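Local coordinates for putative diflavin flavoprotein A 5 (Nostoc sp. PCC 7120, PDB 4FEK) that probably transfers electrons from NADH to oxygen, reducing it to water, this piece being its N-terminal metallo-beta-lactamase-like domain, at residues Leu80-Leu85 against Gln105-Cys110. Residues are numbered along the deposited sequence; the frame is centred on the assembly and turned at random.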
loop_
_atom_site.group_PDB
_atom_site.type_symbol
_atom_site.label_atom_id
_atom_site.label_comp_id
_atom_site.label_asym_id
_atom_site.label_seq_id
_atom_site.Cartn_x
_atom_site.Cartn_y
_atom_site.Cartn_z
ATOM N N LEU A 80 12.891 14.091 3.694
ATOM C CA LEU A 80 11.971 13.003 3.952
ATOM C C LEU A 80 11.853 12.786 5.461
ATOM O O LEU A 80 12.863 12.707 6.163
ATOM C CB LEU A 80 12.481 11.746 3.244
ATOM C CG LEU A 80 11.726 10.441 3.414
ATOM C CD1 LEU A 80 10.228 10.633 3.152
ATOM C CD2 LEU A 80 12.335 9.409 2.463
ATOM N N ASP A 81 10.621 12.694 5.962
ATOM C CA ASP A 81 10.386 12.567 7.407
ATOM C C ASP A 81 9.923 11.162 7.810
ATOM O O ASP A 81 10.403 10.582 8.804
ATOM C CB ASP A 81 9.327 13.582 7.859
ATOM C CG ASP A 81 9.750 15.029 7.608
ATOM O OD1 ASP A 81 10.516 15.561 8.430
ATOM O OD2 ASP A 81 9.322 15.628 6.593
ATOM N N TYR A 82 8.982 10.630 7.039
ATOM C CA TYR A 82 8.318 9.385 7.393
ATOM C C TYR A 82 8.250 8.423 6.221
ATOM O O TYR A 82 8.079 8.823 5.059
ATOM C CB TYR A 82 6.891 9.640 7.924
ATOM C CG TYR A 82 6.833 10.575 9.105
ATOM C CD1 TYR A 82 7.266 10.172 10.358
ATOM C CD2 TYR A 82 6.344 11.859 8.963
ATOM C CE1 TYR A 82 7.217 11.042 11.448
ATOM C CE2 TYR A 82 6.293 12.729 10.034
ATOM C CZ TYR A 82 6.724 12.316 11.269
ATOM O OH TYR A 82 6.670 13.198 12.320
ATOM N N VAL A 83 8.403 7.147 6.554
ATOM C CA VAL A 83 8.162 6.038 5.634
ATOM C C VAL A 83 7.051 5.206 6.311
ATOM O O VAL A 83 7.271 4.612 7.374
ATOM C CB VAL A 83 9.435 5.178 5.429
ATOM C CG1 VAL A 83 9.135 3.984 4.548
ATOM C CG2 VAL A 83 10.564 6.041 4.795
ATOM N N ILE A 84 5.866 5.193 5.711
ATOM C CA ILE A 84 4.728 4.458 6.283
ATOM C C ILE A 84 4.558 3.092 5.603
ATOM O O ILE A 84 4.571 2.994 4.371
ATOM C CB ILE A 84 3.448 5.270 6.174
ATOM C CG1 ILE A 84 3.607 6.577 6.973
ATOM C CG2 ILE A 84 2.223 4.435 6.642
ATOM C CD1 ILE A 84 2.638 7.663 6.592
ATOM N N LEU A 85 4.410 2.051 6.415
ATOM C CA LEU A 85 4.325 0.676 5.922
ATOM C C LEU A 85 2.917 0.127 6.066
ATOM O O LEU A 85 2.363 0.100 7.176
ATOM C CB LEU A 85 5.269 -0.212 6.719
ATOM C CG LEU A 85 6.733 0.215 6.753
ATOM C CD1 LEU A 85 7.541 -0.880 7.403
ATOM C CD2 LEU A 85 7.196 0.477 5.333
ATOM N N GLN A 105 17.670 10.134 8.538
ATOM C CA GLN A 105 16.759 10.802 9.462
ATOM C C GLN A 105 15.308 10.252 9.468
ATOM O O GLN A 105 14.508 10.627 10.325
ATOM C CB GLN A 105 16.722 12.303 9.151
ATOM C CG GLN A 105 15.766 12.706 8.020
ATOM C CD GLN A 105 16.347 12.507 6.623
ATOM O OE1 GLN A 105 17.498 12.119 6.466
ATOM N NE2 GLN A 105 15.542 12.778 5.603
ATOM N N ILE A 106 14.962 9.382 8.522
ATOM C CA ILE A 106 13.564 8.932 8.411
ATOM C C ILE A 106 13.036 8.221 9.651
ATOM O O ILE A 106 13.781 7.581 10.400
ATOM C CB ILE A 106 13.350 7.995 7.223
ATOM C CG1 ILE A 106 14.279 6.789 7.329
ATOM C CG2 ILE A 106 13.577 8.719 5.940
ATOM C CD1 ILE A 106 14.169 5.829 6.130
ATOM N N THR A 107 11.728 8.330 9.855
ATOM C CA THR A 107 11.067 7.557 10.894
ATOM C C THR A 107 10.111 6.597 10.222
ATOM O O THR A 107 9.340 6.975 9.340
ATOM C CB THR A 107 10.316 8.445 11.903
ATOM O OG1 THR A 107 11.273 9.201 12.645
ATOM C CG2 THR A 107 9.503 7.583 12.880
ATOM N N PHE A 108 10.226 5.335 10.605
ATOM C CA PHE A 108 9.319 4.307 10.138
ATOM C C PHE A 108 8.019 4.368 10.926
ATOM O O PHE A 108 8.027 4.484 12.156
ATOM C CB PHE A 108 9.978 2.935 10.268
ATOM C CG PHE A 108 11.073 2.713 9.282
ATOM C CD1 PHE A 108 12.399 2.911 9.636
ATOM C CD2 PHE A 108 10.772 2.365 7.976
ATOM C CE1 PHE A 108 13.408 2.732 8.712
ATOM C CE2 PHE A 108 11.770 2.185 7.047
ATOM C CZ PHE A 108 13.099 2.367 7.414
ATOM N N VAL A 109 6.908 4.314 10.203
ATOM C CA VAL A 109 5.576 4.370 10.797
ATOM C C VAL A 109 4.892 3.064 10.387
ATOM O O VAL A 109 4.782 2.738 9.206
ATOM C CB VAL A 109 4.768 5.584 10.292
ATOM C CG1 VAL A 109 3.354 5.590 10.920
ATOM C CG2 VAL A 109 5.501 6.884 10.620
ATOM N N CYS A 110 4.502 2.276 11.370
ATOM C CA CYS A 110 3.963 0.961 11.069
ATOM C C CYS A 110 2.978 0.562 12.139
ATOM O O CYS A 110 2.874 1.207 13.176
ATOM C CB CYS A 110 5.084 -0.088 10.996
ATOM S SG CYS A 110 6.089 -0.216 12.520
HETATM O O HOH W 1 11.775 11.648 10.651
#
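Q105 reaches across to the backbone of L80 at the entry to two parallel strands, and its side chain can be followed outward from CB. CG sits in the crowded position between backbone N and carbonyl carbon (chi1 83°) and passes 3.4 Å from L80 O. The chain bends at chi2, which leaves CD 3.5 Å from the same oxygen and brings NE2 to it. At the tip, NE2 donates to L80 O at 2.7 Å, in the carbonyl plane on a lone pair, though the acceptor lies 20° out of the Q105 amide plane. NE2 also bonds to L77 O, while OE1 takes K78 NZ, which together fix the rotation of the amide.

Beyond this, main-chain bonds take over: T107 N to D81 O, V83 N to T107 O, V109 N to V83 O and L85 N to V109 O. A water donates to Q105 O and D81 O, the latter at a doubtfully short distance, and accepts a longer bond from T107 OG1. The segments belong to a beta-alpha-beta unit of the metallo-beta-lactamase fold, linked by helix 93-102, and lie inside a mixed sheet between strands 53-56 and 129-132.

On the face toward that helix, V83 CG2 meets I106 CD1 at 3.9 Å, and V83 CB lies 4.0 Å from F108 CD2; L100 packs on I106 and F108. I106 CG2 also touches L80 CG. On the opposite face V109 CG2 comes within 3.7 Å of Y82 CD1, a ring atom that T107 CB also approaches, and V109 CB lies alongside I84 CG1 at 3.7 Å. L130 of the next strand touches both T107 and V109.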